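Lipolytic enzyme, G-D-S-L family (Bacteroides thetaiotaomicron, PDB 7BR2) metabolises the drug diltiazem in the gut as a serine esterase of the SGNH (GDSL) hydrolase family. Local coordinates at residues S262-A267 and P440-I445; L316-Q321 and K342-Q347; A232-N237 and C249-I254; E303-T308 and K333-A338. One frame throughout, in Å; residues are numbered along the deposited sequence.

Overall arrangement
All four contacts lie in the β-sandwich formed by chain following the SGNH-type parallel-sheet core, with centres 27 to 31 Å from the centre of the chain. Contact 3 comes first in sequence and packs the two sheets together. Contact 1 then pairs strand 260-267 with the C-terminal strand, enclosing contacts 2 and 4, whose segments alternate along the chain. Contacts 1 and 3 meet in the antiparallel sheet, centres about 9 Å apart; contacts 3 and 4 share the mixed sheet, centres about 10 Å apart. Contact 2 seats the start of helix 344-377 against the antiparallel sheet, its centre about 10 Å from that of contact 1. E303 ties contact 4 to contacts 1 and 2 through Y265 and Q345.

Contact 1 (S262-A267 and P440-I445); sequences SFDYLA and PVVRKI
I445 lays its CB over one face of the F263 ring, 4.0 Å from the ring centroid and displaced toward the rim, a CH-pi contact between side chains that run side by side. They sit on the inner face of the five-stranded antiparallel sheet of a β-sandwich, where strand 260-267 pairs with the C-terminal strand 443-449. F263 CG occupies the crowded position between backbone N and carbonyl carbon (chi1 54°), while I445 sends CG2 to F263 CZ at 3.7 Å and CD1 across to Y265 CB at 3.6 Å. Beneath them F263 and I445 form one antiparallel hydrogen-bonded pair, Y265 and R443 the next. The R443 N to Y265 O bond, 2.9 Å long, is almost straight (177°) and lies in the carbonyl plane. D264 and K444, a non-hydrogen-bonded pair, point to the other face; there V442 CG1 touches D264 CB at 3.8 Å and the bent K444 chain brings CD to 3.9 Å from D264 OD1, though the charged atoms stay well apart. The polar ends on the inner face are engaged elsewhere, Y265 OH with E303, and the R443 guanidinium with D319 and Q348. Ahead of R443 the direct backbone bonds give way to a water: it accepts from A267 N and donates to Y265 O and, at 2.7 Å, to V441 O.

Contact 2 (L316-Q321 and K342-Q347); sequences LLIDDQ and KTPQYQ
Apolar contact comes from I318, whose branched side chain meets the proline that opens helix 344-377. With CG2 anti to its backbone N and CG1 anti to its carbonyl carbon (chi1 -57°), I318 presents CG2 to P344 CD at 3.6 Å, the two side chains crossing obliquely. The other branch runs alongside T343, I318 CD1 lying 4.0 Å from T343 CG2. P344 CG leans on the backbone as well, 3.6 Å from I318 O, and reaches D319 CB at 3.9 Å. Hydrogen bonds shape each partner separately. I318 to Q321 is a type I' β turn, the tight connection of the hairpin between strands 313-318 and 321-327 in the antiparallel sheet of the β-sandwich, closed by I318 N to Q321 O and by Q321 N to I318 O at 3.0 Å. On the helix side T343 is the N-cap: its OG1, in the crowded position between backbone N and carbonyl carbon (chi1 77°), accepts from Y346 N at 3.0 Å with an N-H...O angle of 147°, which leaves the methyl on the I318 side. Charged and polar groups look beyond the pair. D319 OD2 makes a salt bridge with R443 while OD1 takes K444 N, and Q345, its OE1 4.0 Å from I318 CG2, gives NE2 to the E303 carboxylate.

Contact 3 (A232-N237 and C249-I254); sequences ANMEIN and CTISNI
Two facing sheets of a β-sandwich meet here, strand 232-237 of the mixed sheet stacking over strand 249-257 of the antiparallel one. The segment axes come within 7.9 Å and run in nearly the same direction, 22° apart; at this separation the contact is made mainly by side chains. A232, M234 and I236 point inward from one strand, C249, I251 and I254 from the other. N253 has left-handed backbone angles (phi 49°) and the alternation skips a place there, which turns I254 rather than N253 to the interior. At the first end the residues are small and the backbones close, with A232 CB 4.3 Å from C249 CB. C249 SG, held between backbone N and carbonyl carbon, rests 4.1 Å from M234 CB. M234 starts from the same crowded position (chi1 69°) and bends at its thioether. I251 crosses it at about a right angle, CD1 lying 3.8 Å from M234 SD and 3.9 Å from M234 CB. In this sandwich interior the aromatic residues of neighbouring strand 260-267 pack alongside: Y265 on A232, M234 and C249, F263 on I236. Further along the gap widens and longer branches span it. I236 CG1, anti to its carbonyl carbon, meets I251 CG2 at 4.1 Å and I254 CD1 at 4.3 Å. On the outer face of the mixed sheet, E235 points away, packs on V244 and K245, and makes a long, weak ion pair with K306.

Contact 4 (E303-T308 and K333-A338); sequences ELLKVT and KGINLA
L305 and I335 hold the tight middle of this contact, an antiparallel hydrogen-bonded pair that adds the short edge strand 335-336 to strand 303-308 in the mixed sheet of the β-sandwich. L305 N meets I335 O at 2.8 Å, straight (173°) and nearly along the C=O axis, whereas the return bond from I335 N approaches L305 O from above the carbonyl plane. L304 CD1 lies 3.4 Å from I335 O. On their inward face L305 CB packs against L337 CG at 4.0 Å. G334, with positive phi after helix 328-333, is closely fitted too: lacking a side chain, it lets the chains draw together and turns a CA-H to L305 O. Close fitting continues at N336, whose OD1 is gripped twice: E303 N donates to it at 2.8 Å and A338 N at 3.0 Å, the latter closing an Asx turn as the chain bends into a 3-10 segment. L337 N in turn donates to E303 O at 2.7 Å. The solvent side is looser: the exposed K333 side chain points away, and partly exposed K306 lays its CE 3.4 Å from K333 O. E303, by contrast, is buried and extended, its OE2 hydrogen-bonded to Y265 OH and Q345 NE2, partners that would favour a charged carboxylate. A water bridges the remaining oxygen to the turn, donating to E303 OE1 and, at 2.6 Å, to L337 O.

Contact 1 (S262-A267 and P440-I445)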
# COMPACT_ATOMS: atom_id res chain seq x y z
N SER A 262 7.23 -36.78 3.45
CA SER A 262 6.50 -35.85 4.30
C SER A 262 7.48 -35.18 5.25
O SER A 262 8.52 -35.75 5.58
CB SER A 262 5.39 -36.56 5.07
OG SER A 262 5.93 -37.34 6.11
N PHE A 263 7.17 -33.95 5.64
CA PHE A 263 8.00 -33.27 6.62
C PHE A 263 7.21 -32.17 7.30
O PHE A 263 6.07 -31.85 6.93
CB PHE A 263 9.28 -32.72 5.98
CG PHE A 263 9.04 -31.83 4.80
CD1 PHE A 263 8.88 -32.36 3.53
CD2 PHE A 263 8.99 -30.45 4.95
CE1 PHE A 263 8.68 -31.55 2.44
CE2 PHE A 263 8.79 -29.63 3.86
CZ PHE A 263 8.63 -30.17 2.60
N ASP A 264 7.82 -31.60 8.33
CA ASP A 264 7.27 -30.49 9.10
C ASP A 264 7.97 -29.21 8.68
O ASP A 264 9.22 -29.16 8.61
CB ASP A 264 7.44 -30.75 10.60
CG ASP A 264 6.49 -31.83 11.11
OD1 ASP A 264 5.52 -32.17 10.40
OD2 ASP A 264 6.73 -32.36 12.21
N TYR A 265 7.17 -28.21 8.35
CA TYR A 265 7.61 -26.92 7.82
C TYR A 265 7.17 -25.83 8.80
O TYR A 265 5.98 -25.68 9.06
CB TYR A 265 6.98 -26.71 6.44
CG TYR A 265 7.01 -25.31 5.87
CD1 TYR A 265 8.21 -24.65 5.66
CD2 TYR A 265 5.84 -24.67 5.50
CE1 TYR A 265 8.24 -23.38 5.12
CE2 TYR A 265 5.86 -23.41 4.96
CZ TYR A 265 7.06 -22.77 4.77
OH TYR A 265 7.07 -21.50 4.22
N LEU A 266 8.13 -25.11 9.38
CA LEU A 266 7.78 -23.99 10.24
C LEU A 266 8.40 -22.73 9.63
O LEU A 266 9.60 -22.50 9.74
CB LEU A 266 8.25 -24.20 11.69
CG LEU A 266 7.97 -22.98 12.60
CD1 LEU A 266 6.46 -22.69 12.71
CD2 LEU A 266 8.59 -23.12 13.98
N ALA A 267 7.56 -21.93 8.98
CA ALA A 267 8.01 -20.70 8.35
C ALA A 267 8.12 -19.59 9.39
O ALA A 267 7.47 -19.63 10.43
CB ALA A 267 7.05 -20.29 7.24
N PRO A 440 3.16 -17.99 11.96
CA PRO A 440 3.09 -19.28 11.27
C PRO A 440 3.13 -20.42 12.28
O PRO A 440 3.82 -20.34 13.30
CB PRO A 440 4.33 -19.28 10.38
CG PRO A 440 4.71 -17.86 10.22
CD PRO A 440 4.31 -17.19 11.53
N VAL A 441 2.38 -21.48 11.99
CA VAL A 441 2.42 -22.69 12.80
C VAL A 441 3.08 -23.79 11.97
O VAL A 441 3.27 -23.66 10.76
CB VAL A 441 1.02 -23.13 13.29
CG1 VAL A 441 0.40 -22.05 14.15
CG2 VAL A 441 0.12 -23.41 12.12
N VAL A 442 3.47 -24.86 12.66
CA VAL A 442 4.08 -26.00 11.98
C VAL A 442 3.04 -26.60 11.04
O VAL A 442 1.93 -26.96 11.45
CB VAL A 442 4.62 -27.03 12.98
CG1 VAL A 442 5.19 -28.22 12.24
CG2 VAL A 442 5.69 -26.41 13.85
N ARG A 443 3.40 -26.71 9.76
CA ARG A 443 2.55 -27.27 8.72
C ARG A 443 3.12 -28.60 8.23
O ARG A 443 4.32 -28.71 7.94
CB ARG A 443 2.41 -26.30 7.54
CG ARG A 443 1.87 -24.94 7.92
CD ARG A 443 0.43 -25.02 8.41
NE ARG A 443 -0.12 -23.70 8.68
CZ ARG A 443 -1.37 -23.47 9.07
NH1 ARG A 443 -2.21 -24.48 9.23
NH2 ARG A 443 -1.77 -22.22 9.28
N LYS A 444 2.25 -29.59 8.09
CA LYS A 444 2.62 -30.93 7.66
C LYS A 444 2.53 -31.02 6.14
O LYS A 444 1.43 -31.04 5.58
CB LYS A 444 1.70 -31.93 8.34
CG LYS A 444 1.77 -33.33 7.80
CD LYS A 444 2.95 -34.12 8.28
CE LYS A 444 2.99 -35.46 7.52
NZ LYS A 444 1.64 -36.15 7.45
N ILE A 445 3.67 -31.09 5.47
CA ILE A 445 3.74 -31.14 4.02
C ILE A 445 3.92 -32.59 3.58
O ILE A 445 4.78 -33.30 4.11
CB ILE A 445 4.86 -30.24 3.48
CG1 ILE A 445 4.59 -28.79 3.90
CG2 ILE A 445 4.98 -30.40 1.98
CD1 ILE A 445 5.54 -27.76 3.32
O HOH W 1 4.89 -22.99 8.75

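Contact 2 (L316-Q321 and K342-Q347)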
# COMPACT_ATOMS: atom_id res chain seq x y z
N LEU A 316 0.54 -32.74 -3.94
CA LEU A 316 0.97 -31.94 -2.80
C LEU A 316 -0.20 -31.74 -1.86
O LEU A 316 -1.25 -31.24 -2.29
CB LEU A 316 1.52 -30.60 -3.25
CG LEU A 316 1.74 -29.61 -2.10
CD1 LEU A 316 2.75 -30.14 -1.09
CD2 LEU A 316 2.14 -28.26 -2.63
N LEU A 317 -0.03 -32.13 -0.60
CA LEU A 317 -0.97 -31.84 0.46
C LEU A 317 -0.25 -31.11 1.58
O LEU A 317 0.91 -31.40 1.88
CB LEU A 317 -1.61 -33.12 1.01
CG LEU A 317 -2.43 -34.01 0.07
CD1 LEU A 317 -1.57 -35.11 -0.48
CD2 LEU A 317 -3.62 -34.60 0.81
N ILE A 318 -0.92 -30.13 2.18
CA ILE A 318 -0.38 -29.44 3.34
C ILE A 318 -1.45 -29.51 4.41
O ILE A 318 -2.60 -29.10 4.17
CB ILE A 318 0.00 -27.99 3.03
CG1 ILE A 318 1.02 -27.95 1.88
CG2 ILE A 318 0.59 -27.32 4.29
CD1 ILE A 318 1.66 -26.60 1.64
N ASP A 319 -1.10 -30.05 5.58
CA ASP A 319 -2.06 -30.29 6.65
C ASP A 319 -3.29 -31.05 6.13
O ASP A 319 -4.43 -30.76 6.50
CB ASP A 319 -2.47 -28.98 7.34
CG ASP A 319 -1.48 -28.57 8.41
OD1 ASP A 319 -0.50 -29.31 8.62
OD2 ASP A 319 -1.70 -27.52 9.05
N ASP A 320 -3.04 -31.97 5.20
CA ASP A 320 -4.03 -32.87 4.61
C ASP A 320 -5.02 -32.18 3.67
O ASP A 320 -6.09 -32.73 3.38
CB ASP A 320 -4.80 -33.66 5.68
CG ASP A 320 -5.37 -34.98 5.14
OD1 ASP A 320 -4.67 -35.68 4.38
OD2 ASP A 320 -6.53 -35.33 5.47
N GLN A 321 -4.68 -31.00 3.15
CA GLN A 321 -5.50 -30.33 2.15
C GLN A 321 -4.79 -30.43 0.80
O GLN A 321 -3.64 -30.00 0.67
CB GLN A 321 -5.77 -28.87 2.50
CG GLN A 321 -7.25 -28.56 2.73
CD GLN A 321 -8.13 -28.68 1.47
OE1 GLN A 321 -7.78 -28.21 0.37
NE2 GLN A 321 -9.29 -29.34 1.63
N LYS A 342 -4.72 -22.48 -1.90
CA LYS A 342 -5.31 -23.52 -1.06
C LYS A 342 -4.45 -23.90 0.14
O LYS A 342 -4.92 -24.68 0.97
CB LYS A 342 -5.58 -24.75 -1.91
CG LYS A 342 -6.64 -24.55 -2.97
CD LYS A 342 -6.77 -25.82 -3.80
CE LYS A 342 -7.67 -25.66 -5.01
NZ LYS A 342 -8.72 -26.73 -5.09
N THR A 343 -3.22 -23.39 0.26
CA THR A 343 -2.41 -23.78 1.41
C THR A 343 -3.00 -23.19 2.68
O THR A 343 -3.64 -22.13 2.66
CB THR A 343 -0.95 -23.33 1.27
OG1 THR A 343 -0.82 -21.93 1.54
CG2 THR A 343 -0.41 -23.63 -0.13
N PRO A 344 -2.81 -23.88 3.81
CA PRO A 344 -3.32 -23.34 5.08
C PRO A 344 -2.71 -22.00 5.44
O PRO A 344 -3.43 -21.12 5.93
CB PRO A 344 -2.96 -24.43 6.09
CG PRO A 344 -2.90 -25.67 5.26
CD PRO A 344 -2.29 -25.23 3.96
N GLN A 345 -1.41 -21.81 5.20
CA GLN A 345 -0.78 -20.53 5.50
C GLN A 345 -1.31 -19.42 4.60
O GLN A 345 -1.35 -18.26 5.02
CB GLN A 345 0.75 -20.62 5.39
CG GLN A 345 1.32 -20.94 4.01
CD GLN A 345 1.69 -22.42 3.80
OE1 GLN A 345 0.97 -23.33 4.23
NE2 GLN A 345 2.79 -22.65 3.09
N TYR A 346 -1.71 -19.74 3.37
CA TYR A 346 -2.32 -18.72 2.52
C TYR A 346 -3.73 -18.39 3.00
O TYR A 346 -4.13 -17.23 2.96
CB TYR A 346 -2.34 -19.14 1.05
CG TYR A 346 -2.52 -17.96 0.13
CD1 TYR A 346 -1.43 -17.19 -0.26
CD2 TYR A 346 -3.79 -17.55 -0.30
CE1 TYR A 346 -1.58 -16.09 -1.08
CE2 TYR A 346 -3.95 -16.44 -1.11
CZ TYR A 346 -2.84 -15.72 -1.50
OH TYR A 346 -2.97 -14.63 -2.33
N GLN A 347 -4.47 -19.38 3.48
CA GLN A 347 -5.76 -19.11 4.09
C GLN A 347 -5.62 -18.23 5.33
O GLN A 347 -6.39 -17.29 5.53
CB GLN A 347 -6.44 -20.44 4.42
CG GLN A 347 -6.90 -21.25 3.21
CD GLN A 347 -8.02 -20.57 2.44
OE1 GLN A 347 -7.87 -20.21 1.27
NE2 GLN A 347 -9.16 -20.38 3.10

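Contact 3 (A232-N237 and C249-I254)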
# COMPACT_ATOMS: atom_id res chain seq x y z
N ALA A 232 10.08 -17.86 2.04
CA ALA A 232 10.88 -18.96 2.55
C ALA A 232 11.41 -19.72 1.34
O ALA A 232 10.85 -19.66 0.24
CB ALA A 232 10.09 -19.88 3.48
N ASN A 233 12.51 -20.43 1.54
CA ASN A 233 13.17 -21.17 0.46
C ASN A 233 13.64 -22.49 1.06
O ASN A 233 14.62 -22.53 1.81
CB ASN A 233 14.33 -20.35 -0.12
CG ASN A 233 14.73 -20.81 -1.52
OD1 ASN A 233 14.38 -21.90 -1.95
ND2 ASN A 233 15.51 -19.98 -2.21
N MET A 234 12.92 -23.56 0.76
CA MET A 234 13.27 -24.87 1.29
C MET A 234 13.57 -25.82 0.14
O MET A 234 12.89 -25.83 -0.89
CB MET A 234 12.16 -25.44 2.17
CG MET A 234 10.93 -25.84 1.40
SD MET A 234 9.45 -25.83 2.41
CE MET A 234 8.64 -24.39 1.72
N GLU A 235 14.61 -26.63 0.34
CA GLU A 235 15.03 -27.65 -0.61
C GLU A 235 15.26 -28.93 0.17
O GLU A 235 16.12 -28.96 1.06
CB GLU A 235 16.30 -27.27 -1.36
CG GLU A 235 16.62 -28.20 -2.53
CD GLU A 235 17.93 -27.86 -3.22
OE1 GLU A 235 18.31 -26.67 -3.29
OE2 GLU A 235 18.59 -28.81 -3.69
N ILE A 236 14.49 -29.97 -0.17
CA ILE A 236 14.58 -31.29 0.43
C ILE A 236 15.04 -32.28 -0.63
O ILE A 236 14.43 -32.41 -1.69
CB ILE A 236 13.23 -31.73 1.03
CG1 ILE A 236 12.86 -30.89 2.26
CG2 ILE A 236 13.23 -33.23 1.31
CD1 ILE A 236 12.10 -29.63 1.96
N ASN A 237 16.11 -33.02 -0.32
CA ASN A 237 16.52 -34.14 -1.15
C ASN A 237 15.84 -35.41 -0.64
O ASN A 237 16.06 -35.83 0.50
CB ASN A 237 18.04 -34.27 -1.18
CG ASN A 237 18.51 -35.47 -2.00
OD1 ASN A 237 18.25 -36.62 -1.63
ND2 ASN A 237 19.10 -35.21 -3.16
N CYS A 249 12.93 -20.62 7.40
CA CYS A 249 12.06 -21.66 7.93
C CYS A 249 12.91 -22.70 8.66
O CYS A 249 14.14 -22.66 8.67
CB CYS A 249 11.23 -22.32 6.83
SG CYS A 249 12.23 -23.07 5.51
N THR A 250 12.20 -23.63 9.30
CA THR A 250 12.78 -24.82 9.89
C THR A 250 12.12 -26.03 9.24
O THR A 250 10.88 -26.11 9.20
CB THR A 250 12.59 -24.81 11.42
OG1 THR A 250 13.30 -23.70 11.99
CG2 THR A 250 13.12 -26.09 12.03
N ILE A 251 12.93 -26.94 8.68
CA ILE A 251 12.46 -28.22 8.15
C ILE A 251 12.84 -29.31 9.13
O ILE A 251 13.99 -29.37 9.60
CB ILE A 251 13.06 -28.51 6.76
CG1 ILE A 251 12.74 -27.41 5.74
CG2 ILE A 251 12.61 -29.89 6.24
CD1 ILE A 251 11.27 -27.22 5.49
N SER A 252 11.90 -30.19 9.46
CA SER A 252 12.21 -31.28 10.37
C SER A 252 11.28 -32.45 10.08
O SER A 252 10.39 -32.38 9.24
CB SER A 252 12.14 -30.82 11.83
OG SER A 252 10.81 -30.49 12.21
N ASN A 253 11.52 -33.56 10.79
CA ASN A 253 10.72 -34.78 10.66
C ASN A 253 10.51 -35.21 9.21
O ASN A 253 9.42 -35.63 8.81
CB ASN A 253 9.37 -34.57 11.35
CG ASN A 253 8.67 -35.87 11.67
OD1 ASN A 253 9.21 -36.95 11.45
ND2 ASN A 253 7.45 -35.77 12.18
N ILE A 254 11.58 -35.17 8.42
CA ILE A 254 11.53 -35.72 7.08
C ILE A 254 11.36 -37.23 7.17
O ILE A 254 12.16 -37.92 7.81
CB ILE A 254 12.79 -35.35 6.29
CG1 ILE A 254 13.05 -33.84 6.40
CG2 ILE A 254 12.67 -35.80 4.84
CD1 ILE A 254 14.19 -33.34 5.55

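Contact 4 (E303-T308 and K333-A338)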
# COMPACT_ATOMS: atom_id res chain seq x y z
N GLU A 303 7.44 -18.25 -1.92
CA GLU A 303 7.56 -19.24 -0.86
C GLU A 303 7.91 -20.56 -1.55
O GLU A 303 7.03 -21.38 -1.86
CB GLU A 303 6.25 -19.33 -0.04
CG GLU A 303 6.33 -20.25 1.17
CD GLU A 303 4.98 -20.45 1.86
OE1 GLU A 303 3.93 -20.01 1.34
OE2 GLU A 303 4.98 -21.06 2.96
N LEU A 304 9.20 -20.76 -1.80
CA LEU A 304 9.64 -21.77 -2.76
C LEU A 304 9.77 -23.14 -2.10
O LEU A 304 10.47 -23.29 -1.09
CB LEU A 304 10.96 -21.36 -3.41
CG LEU A 304 11.25 -22.15 -4.69
CD1 LEU A 304 10.30 -21.77 -5.84
CD2 LEU A 304 12.70 -21.97 -5.12
N LEU A 305 9.11 -24.14 -2.67
CA LEU A 305 9.29 -25.53 -2.26
C LEU A 305 10.00 -26.30 -3.37
O LEU A 305 9.46 -26.46 -4.47
CB LEU A 305 7.95 -26.18 -1.91
CG LEU A 305 8.02 -27.70 -1.74
CD1 LEU A 305 8.92 -28.09 -0.57
CD2 LEU A 305 6.62 -28.28 -1.56
N LYS A 306 11.21 -26.78 -3.06
CA LYS A 306 12.02 -27.56 -3.99
C LYS A 306 12.28 -28.91 -3.37
O LYS A 306 12.89 -29.00 -2.29
CB LYS A 306 13.34 -26.84 -4.31
CG LYS A 306 14.03 -27.39 -5.55
CD LYS A 306 15.39 -26.78 -5.77
CE LYS A 306 15.27 -25.37 -6.34
NZ LYS A 306 16.50 -24.59 -6.06
N VAL A 307 11.88 -29.97 -4.06
CA VAL A 307 12.10 -31.34 -3.62
C VAL A 307 12.83 -32.03 -4.76
O VAL A 307 12.22 -32.40 -5.77
CB VAL A 307 10.79 -32.07 -3.29
CG1 VAL A 307 11.08 -33.45 -2.70
CG2 VAL A 307 9.93 -31.22 -2.37
N THR A 308 14.13 -32.20 -4.62
CA THR A 308 14.93 -32.92 -5.61
C THR A 308 15.09 -34.33 -5.08
O THR A 308 15.73 -34.53 -4.04
CB THR A 308 16.29 -32.28 -5.82
OG1 THR A 308 17.06 -32.45 -4.62
CG2 THR A 308 16.15 -30.79 -6.11
N LYS A 333 12.50 -28.32 -9.83
CA LYS A 333 12.72 -26.95 -10.25
C LYS A 333 12.41 -25.98 -9.11
O LYS A 333 13.12 -24.99 -8.91
CB LYS A 333 11.79 -26.66 -11.43
CG LYS A 333 12.23 -25.65 -12.44
CD LYS A 333 12.00 -26.28 -13.81
CE LYS A 333 13.11 -25.96 -14.80
NZ LYS A 333 14.33 -25.46 -14.10
N GLY A 334 11.38 -26.29 -8.33
CA GLY A 334 10.88 -25.46 -7.25
C GLY A 334 9.51 -24.91 -7.61
O GLY A 334 9.34 -24.35 -8.69
N ILE A 335 8.52 -25.05 -6.73
CA ILE A 335 7.20 -24.47 -6.95
C ILE A 335 6.96 -23.39 -5.90
O ILE A 335 7.49 -23.44 -4.79
CB ILE A 335 6.08 -25.52 -6.94
CG1 ILE A 335 6.09 -26.29 -5.62
CG2 ILE A 335 6.23 -26.47 -8.12
CD1 ILE A 335 4.88 -27.15 -5.45
N ASN A 336 6.19 -22.37 -6.29
CA ASN A 336 5.89 -21.25 -5.40
C ASN A 336 4.63 -21.54 -4.60
O ASN A 336 3.51 -21.53 -5.14
CB ASN A 336 5.74 -19.95 -6.20
CG ASN A 336 5.62 -18.74 -5.31
OD1 ASN A 336 5.76 -18.85 -4.08
ND2 ASN A 336 5.40 -17.58 -5.91
N LEU A 337 4.79 -21.84 -3.31
CA LEU A 337 3.62 -22.06 -2.47
C LEU A 337 2.79 -20.79 -2.29
O LEU A 337 1.58 -20.86 -2.08
CB LEU A 337 4.03 -22.62 -1.11
CG LEU A 337 4.70 -23.99 -1.13
CD1 LEU A 337 4.98 -24.44 0.30
CD2 LEU A 337 3.82 -24.99 -1.87
N ALA A 338 3.41 -19.61 -2.40
CA ALA A 338 2.68 -18.35 -2.27
C ALA A 338 1.69 -18.08 -3.41
O ALA A 338 0.88 -17.15 -3.28
CB ALA A 338 3.66 -17.19 -2.17
O HOH W 2 1.26 -20.14 0.43